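Local coordinates for universal stress protein MJ0577 (Methanocaldococcus jannaschii, PDB 1MJH), which binds ATP and one manganese ion per subunit as a homodimeric member of the universal stress protein A family, at residues K100-V105 / V113-D118; N145-K148 / P153-V156. All blocks are in the same frame, centred on the assembly; numbering follows the deposited sequence.

Contact 1: K100-V105 / V113-D118; sequences KDIIVV and VKIAED
Ile115, on helix 108-118, meets Ile102 and Val104 of strand 98-106. These are alternate strand residues, and both point toward the helix. Both branches of Ile115 touch Ile102. The methyl CG2 lies 4.2 Å from CD1 of Ile102. At the end of the longer branch, CD1 of Ile115 sits between CG2 of Ile102 (4.2 Å) and CG1 of Val104 (4.4 Å). Ile102 has CG1 beside its backbone N and anti to the carbonyl carbon (chi1 -57°). An extended second torsion (170°) then carries CD1 out to the helix. The two isoleucine side chains run in opposite senses and slide alongside each other. Their backbones stay well apart, with 9.5 Å between CA of Ile102 and CA of Ile115.

The closer packing surrounds Ile115, which is buried. Leu39 of the neighbouring strand 35-43 touches both isoleucines, and Ile37 also packs on Ile102. The strand itself is partly exposed. It is the outermost strand on its side of the sheet within this chain. Lys100 and Lys114 are exposed and stay off the apolar patch. The ammonium group of Lys100 forms a salt bridge with Glu119, just past the helix. On the other face of the strand, Ile103 packs on helix 66-95, where Asp101 forms a salt bridge with Lys89.

Between the two segments no hydrogen bond or charge pair forms. Strand and helix are therefore joined here by methyl-to-methyl contacts alone, with only 102 Å² buried. This implies a nondirectional hold that depends on the fit of shapes, while Lys100 and Glu119 pair at its edge.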
ATOM      1  N   LYS B 100     -10.211  10.432  15.278  1.00 22.91           N
ATOM      2  CA  LYS B 100     -10.033  11.865  15.198  1.00 25.99           C
ATOM      3  C   LYS B 100     -10.448  12.294  13.793  1.00 24.27           C
ATOM      4  O   LYS B 100      -9.721  12.037  12.817  1.00 23.27           O
ATOM      5  CB  LYS B 100      -8.582  12.289  15.396  1.00 23.48           C
ATOM      6  CG  LYS B 100      -8.391  13.806  15.300  1.00 27.16           C
ATOM      7  CD  LYS B 100      -6.975  14.260  15.660  1.00 28.78           C
ATOM      8  CE  LYS B 100      -6.821  15.764  15.495  1.00 32.68           C
ATOM      9  NZ  LYS B 100      -5.433  16.236  15.828  1.00 36.51           N
ATOM     10  N   ASP B 101     -11.599  12.986  13.728  1.00 23.30           N
ATOM     11  CA  ASP B 101     -12.058  13.392  12.388  1.00 22.33           C
ATOM     12  C   ASP B 101     -11.603  14.785  12.012  1.00 26.68           C
ATOM     13  O   ASP B 101     -11.660  15.762  12.800  1.00 29.69           O
ATOM     14  CB  ASP B 101     -13.579  13.265  12.292  1.00 27.45           C
ATOM     15  CG  ASP B 101     -14.289  13.968  13.443  1.00 32.82           C
ATOM     16  OD1 ASP B 101     -13.893  13.809  14.601  1.00 27.66           O
ATOM     17  OD2 ASP B 101     -15.283  14.662  13.153  1.00 31.86           O
ATOM     18  N   ILE B 102     -11.032  14.947  10.832  1.00 22.90           N
ATOM     19  CA  ILE B 102     -10.555  16.215  10.294  1.00 23.69           C
ATOM     20  C   ILE B 102     -11.107  16.561   8.931  1.00 27.23           C
ATOM     21  O   ILE B 102     -11.079  15.764   7.981  1.00 24.16           O
ATOM     22  CB  ILE B 102      -8.995  16.152  10.175  1.00 24.04           C
ATOM     23  CG1 ILE B 102      -8.356  15.837  11.528  1.00 28.02           C
ATOM     24  CG2 ILE B 102      -8.435  17.423   9.549  1.00 25.76           C
ATOM     25  CD1 ILE B 102      -6.859  15.510  11.442  1.00 26.91           C
ATOM     26  N   ILE B 103     -11.630  17.776   8.750  1.00 27.05           N
ATOM     27  CA  ILE B 103     -12.038  18.333   7.492  1.00 28.30           C
ATOM     28  C   ILE B 103     -11.193  19.587   7.269  1.00 32.47           C
ATOM     29  O   ILE B 103     -11.120  20.429   8.165  1.00 31.76           O
ATOM     30  CB  ILE B 103     -13.513  18.705   7.340  1.00 31.24           C
ATOM     31  CG1 ILE B 103     -14.383  17.460   7.559  1.00 29.53           C
ATOM     32  CG2 ILE B 103     -13.805  19.372   6.007  1.00 27.63           C
ATOM     33  CD1 ILE B 103     -15.839  17.820   7.791  1.00 35.98           C
ATOM     34  N   VAL B 104     -10.498  19.651   6.146  1.00 28.88           N
ATOM     35  CA  VAL B 104      -9.633  20.794   5.903  1.00 25.74           C
ATOM     36  C   VAL B 104      -9.736  21.223   4.451  1.00 29.53           C
ATOM     37  O   VAL B 104     -10.029  20.386   3.586  1.00 29.55           O
ATOM     38  CB  VAL B 104      -8.195  20.442   6.296  1.00 27.71           C
ATOM     39  CG1 VAL B 104      -7.687  19.304   5.398  1.00 26.77           C
ATOM     40  CG2 VAL B 104      -7.230  21.622   6.254  1.00 34.50           C
ATOM     41  N   VAL B 105      -9.651  22.522   4.195  1.00 29.73           N
ATOM     42  CA  VAL B 105      -9.693  23.026   2.817  1.00 28.74           C
ATOM     43  C   VAL B 105      -8.247  23.083   2.337  1.00 29.02           C
ATOM     44  O   VAL B 105      -7.367  23.638   3.012  1.00 31.63           O
ATOM     45  CB  VAL B 105     -10.331  24.440   2.678  1.00 30.53           C
ATOM     46  CG1 VAL B 105     -10.250  24.917   1.222  1.00 28.86           C
ATOM     47  CG2 VAL B 105     -11.789  24.467   3.106  1.00 32.52           C
ATOM     48  N   VAL B 113      -0.319  14.126   2.959  1.00 18.96           N
ATOM     49  CA  VAL B 113       1.087  13.922   3.336  1.00 20.90           C
ATOM     50  C   VAL B 113       1.430  14.682   4.619  1.00 23.32           C
ATOM     51  O   VAL B 113       2.086  14.135   5.497  1.00 22.41           O
ATOM     52  CB  VAL B 113       1.985  14.380   2.178  1.00 21.31           C
ATOM     53  CG1 VAL B 113       3.467  14.391   2.572  1.00 22.59           C
ATOM     54  CG2 VAL B 113       1.810  13.393   0.993  1.00 20.90           C
ATOM     55  N   LYS B 114       0.968  15.917   4.716  1.00 24.37           N
ATOM     56  CA  LYS B 114       1.280  16.746   5.888  1.00 25.01           C
ATOM     57  C   LYS B 114       0.702  16.176   7.173  1.00 26.27           C
ATOM     58  O   LYS B 114       1.342  16.101   8.231  1.00 23.18           O
ATOM     59  CB  LYS B 114       0.780  18.166   5.601  1.00 25.14           C
ATOM     60  CG  LYS B 114       0.671  19.058   6.812  1.00 35.67           C
ATOM     61  CD  LYS B 114       0.240  20.470   6.396  1.00 41.20           C
ATOM     62  CE  LYS B 114      -0.496  21.092   7.580  1.00 51.29           C
ATOM     63  NZ  LYS B 114      -1.055  22.435   7.259  1.00 54.17           N
ATOM     64  N   ILE B 115      -0.577  15.774   7.106  1.00 23.50           N
ATOM     65  CA  ILE B 115      -1.279  15.266   8.265  1.00 22.01           C
ATOM     66  C   ILE B 115      -0.796  13.894   8.640  1.00 25.02           C
ATOM     67  O   ILE B 115      -0.636  13.577   9.816  1.00 21.95           O
ATOM     68  CB  ILE B 115      -2.815  15.347   8.027  1.00 19.81           C
ATOM     69  CG1 ILE B 115      -3.255  16.824   8.079  1.00 24.06           C
ATOM     70  CG2 ILE B 115      -3.512  14.522   9.108  1.00 24.35           C
ATOM     71  CD1 ILE B 115      -4.698  17.036   7.640  1.00 23.65           C
ATOM     72  N   ALA B 116      -0.355  13.034   7.674  1.00 20.11           N
ATOM     73  CA  ALA B 116       0.233  11.789   8.098  1.00 22.32           C
ATOM     74  C   ALA B 116       1.514  12.000   8.949  1.00 19.98           C
ATOM     75  O   ALA B 116       1.661  11.290   9.947  1.00 21.62           O
ATOM     76  CB  ALA B 116       0.673  10.974   6.893  1.00 19.95           C
ATOM     77  N   GLU B 117       2.287  12.997   8.492  1.00 22.33           N
ATOM     78  CA  GLU B 117       3.497  13.320   9.283  1.00 22.65           C
ATOM     79  C   GLU B 117       3.164  14.002  10.618  1.00 21.73           C
ATOM     80  O   GLU B 117       3.673  13.547  11.679  1.00 24.22           O
ATOM     81  CB  GLU B 117       4.273  14.288   8.352  1.00 23.52           C
ATOM     82  CG  GLU B 117       5.469  14.993   9.019  1.00 27.77           C
ATOM     83  CD  GLU B 117       6.577  14.074   9.457  1.00 30.26           C
ATOM     84  OE1 GLU B 117       6.777  12.974   8.889  1.00 28.74           O
ATOM     85  OE2 GLU B 117       7.351  14.431  10.404  1.00 29.27           O
ATOM     86  N   ASP B 118       2.191  14.917  10.609  1.00 24.32           N
ATOM     87  CA  ASP B 118       1.905  15.683  11.867  1.00 25.04           C
ATOM     88  C   ASP B 118       1.321  14.793  12.940  1.00 28.63           C
ATOM     89  O   ASP B 118       1.609  14.926  14.156  1.00 27.80           O
ATOM     90  CB  ASP B 118       1.032  16.879  11.507  1.00 26.51           C
ATOM     91  CG  ASP B 118       1.711  18.011  10.774  1.00 36.54           C
ATOM     92  OD1 ASP B 118       2.933  17.980  10.521  1.00 35.32           O
ATOM     93  OD2 ASP B 118       1.127  19.042  10.376  1.00 36.09           O
TER

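Contact 2: N145-K148 / P153-V156; sequences NVIK and PVLV
The backbones of helix 141-149 and strand 154-157 come nearest at Ile147 and Val154, whose CA atoms are 6.5 Å apart. Four buried aliphatic side chains fill the gap. Val154 points toward the helix and touches two of its residues. Its CG1 lies 3.9 Å from CG1 of Ile147. The other methyl, CG2, is 4.1 Å from CG1 of Val146. In both pairs the side chains meet at a slant.

Ile147 also reaches along the strand to Val156. With chi1 at -71° the longer branch of Ile147 leaves on the side of its own N, and chi2 of 166° stretches it toward Val156. There CD1 of Ile147 comes to 3.7 Å from CG2 of Val156, and these two side chains cross at about a right angle. The methylene CG1 thus rests on one strand residue and the terminal methyl on the next but one. All the contacts are apolar, and no hydrogen bond links the segments.

Val146 also packs on Ile124 and Met126 of strand 123-127, and on Ile112 of helix 108-118. Residues 154 to 156 pair in an antiparallel ladder with a strand of the second subunit, so the sheet continues across the dimer. The carbonyl oxygen of Ile147 accepts a hydrogen bond from Lys158 of that subunit.

The arrangement is the second half of a beta-alpha-beta unit, strand 123-127, helix 141-149 and strand 154-157. Such a helix packed on a parallel sheet is typical of the alpha/beta fold of universal stress proteins.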
ATOM      1  N   ASN B 145       0.561  10.671  -5.925  1.00 20.50           N
ATOM      2  CA  ASN B 145       1.379  11.685  -5.205  1.00 19.22           C
ATOM      3  C   ASN B 145       1.644  11.331  -3.761  1.00 20.94           C
ATOM      4  O   ASN B 145       2.729  11.631  -3.235  1.00 21.53           O
ATOM      5  CB  ASN B 145       0.609  13.010  -5.215  1.00 21.38           C
ATOM      6  CG  ASN B 145       0.833  13.872  -6.415  1.00 25.89           C
ATOM      7  OD1 ASN B 145       1.960  14.258  -6.768  1.00 28.10           O
ATOM      8  ND2 ASN B 145      -0.258  14.251  -7.100  1.00 32.30           N
ATOM      9  N   VAL B 146       0.659  10.751  -3.037  1.00 18.26           N
ATOM     10  CA  VAL B 146       0.949  10.380  -1.648  1.00 19.79           C
ATOM     11  C   VAL B 146       1.991   9.285  -1.557  1.00 22.40           C
ATOM     12  O   VAL B 146       2.880   9.337  -0.679  1.00 23.33           O
ATOM     13  CB  VAL B 146      -0.359   9.922  -0.943  1.00 19.96           C
ATOM     14  CG1 VAL B 146      -0.030   9.248   0.392  1.00 19.90           C
ATOM     15  CG2 VAL B 146      -1.263  11.163  -0.852  1.00 21.12           C
ATOM     16  N   ILE B 147       1.962   8.276  -2.451  1.00 17.60           N
ATOM     17  CA  ILE B 147       2.999   7.249  -2.342  1.00 17.83           C
ATOM     18  C   ILE B 147       4.388   7.860  -2.600  1.00 20.07           C
ATOM     19  O   ILE B 147       5.369   7.464  -1.955  1.00 21.43           O
ATOM     20  CB  ILE B 147       2.719   6.131  -3.382  1.00 19.76           C
ATOM     21  CG1 ILE B 147       1.469   5.327  -2.932  1.00 20.13           C
ATOM     22  CG2 ILE B 147       3.925   5.233  -3.559  1.00 21.17           C
ATOM     23  CD1 ILE B 147       1.018   4.493  -4.148  1.00 22.84           C
ATOM     24  N   LYS B 148       4.504   8.698  -3.602  1.00 20.94           N
ATOM     25  CA  LYS B 148       5.788   9.293  -4.002  1.00 18.81           C
ATOM     26  C   LYS B 148       6.259  10.347  -2.998  1.00 22.79           C
ATOM     27  O   LYS B 148       7.464  10.529  -2.918  1.00 22.11           O
ATOM     28  CB  LYS B 148       5.660   9.981  -5.368  1.00 20.10           C
ATOM     29  CG  LYS B 148       5.485   8.905  -6.464  1.00 19.23           C
ATOM     30  CD  LYS B 148       5.447   9.464  -7.855  1.00 21.78           C
ATOM     31  CE  LYS B 148       5.605   8.332  -8.887  1.00 18.89           C
ATOM     32  NZ  LYS B 148       5.417   9.002 -10.238  1.00 23.63           N
ATOM     33  N   PRO B 153       4.153   4.033   5.158  1.00 18.25           N
ATOM     34  CA  PRO B 153       3.641   2.876   4.408  1.00 19.75           C
ATOM     35  C   PRO B 153       2.241   3.219   3.893  1.00 18.33           C
ATOM     36  O   PRO B 153       1.465   3.877   4.628  1.00 18.28           O
ATOM     37  CB  PRO B 153       3.571   1.743   5.441  1.00 19.44           C
ATOM     38  CG  PRO B 153       4.462   2.186   6.595  1.00 22.23           C
ATOM     39  CD  PRO B 153       4.366   3.667   6.554  1.00 21.18           C
ATOM     40  N   VAL B 154       1.984   2.881   2.623  1.00 18.13           N
ATOM     41  CA  VAL B 154       0.647   3.143   2.055  1.00 18.82           C
ATOM     42  C   VAL B 154       0.005   1.838   1.559  1.00 17.77           C
ATOM     43  O   VAL B 154       0.590   1.151   0.709  1.00 18.35           O
ATOM     44  CB  VAL B 154       0.782   4.074   0.846  1.00 22.57           C
ATOM     45  CG1 VAL B 154      -0.629   4.374   0.257  1.00 22.20           C
ATOM     46  CG2 VAL B 154       1.361   5.449   1.229  1.00 21.93           C
ATOM     47  N   LEU B 155      -1.132   1.527   2.159  1.00 17.05           N
ATOM     48  CA  LEU B 155      -1.943   0.369   1.661  1.00 15.39           C
ATOM     49  C   LEU B 155      -2.856   0.921   0.582  1.00 17.81           C
ATOM     50  O   LEU B 155      -3.755   1.683   0.897  1.00 18.92           O
ATOM     51  CB  LEU B 155      -2.690  -0.302   2.810  1.00 13.85           C
ATOM     52  CG  LEU B 155      -3.684  -1.425   2.353  1.00 18.78           C
ATOM     53  CD1 LEU B 155      -2.942  -2.498   1.574  1.00 20.17           C
ATOM     54  CD2 LEU B 155      -4.338  -2.075   3.604  1.00 19.89           C
ATOM     55  N   VAL B 156      -2.695   0.497  -0.669  1.00 14.75           N
ATOM     56  CA  VAL B 156      -3.501   0.923  -1.783  1.00 17.22           C
ATOM     57  C   VAL B 156      -4.559  -0.150  -2.075  1.00 18.96           C
ATOM     58  O   VAL B 156      -4.215  -1.276  -2.386  1.00 17.23           O
ATOM     59  CB  VAL B 156      -2.656   1.084  -3.063  1.00 16.81           C
ATOM     60  CG1 VAL B 156      -3.585   1.576  -4.179  1.00 20.38           C
ATOM     61  CG2 VAL B 156      -1.467   2.056  -2.885  1.00 16.54           C
TER

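The two contacts follow each other along the chain and reach the same parallel sheet. Contact 1 involves one outermost strand, 98-106, and contact 2 the other, 154-157. Their centres are 15 Å apart, yet they touch where CG2 of Val113 packs 4.1 Å from CA of Val146. Helices 108-118 and 141-149 are thus neighbours. Both contacts lie close to the nucleotide site without touching ATP. The side chains of Val104 and Val146 are about 8 Å and 7 Å from the bound ATP. Val104 is about 4 Å, side chain to side chain, from the ATP-binding residue Val41, and Val156 is equally near Ser128. Contact 2 alone also borders the second subunit.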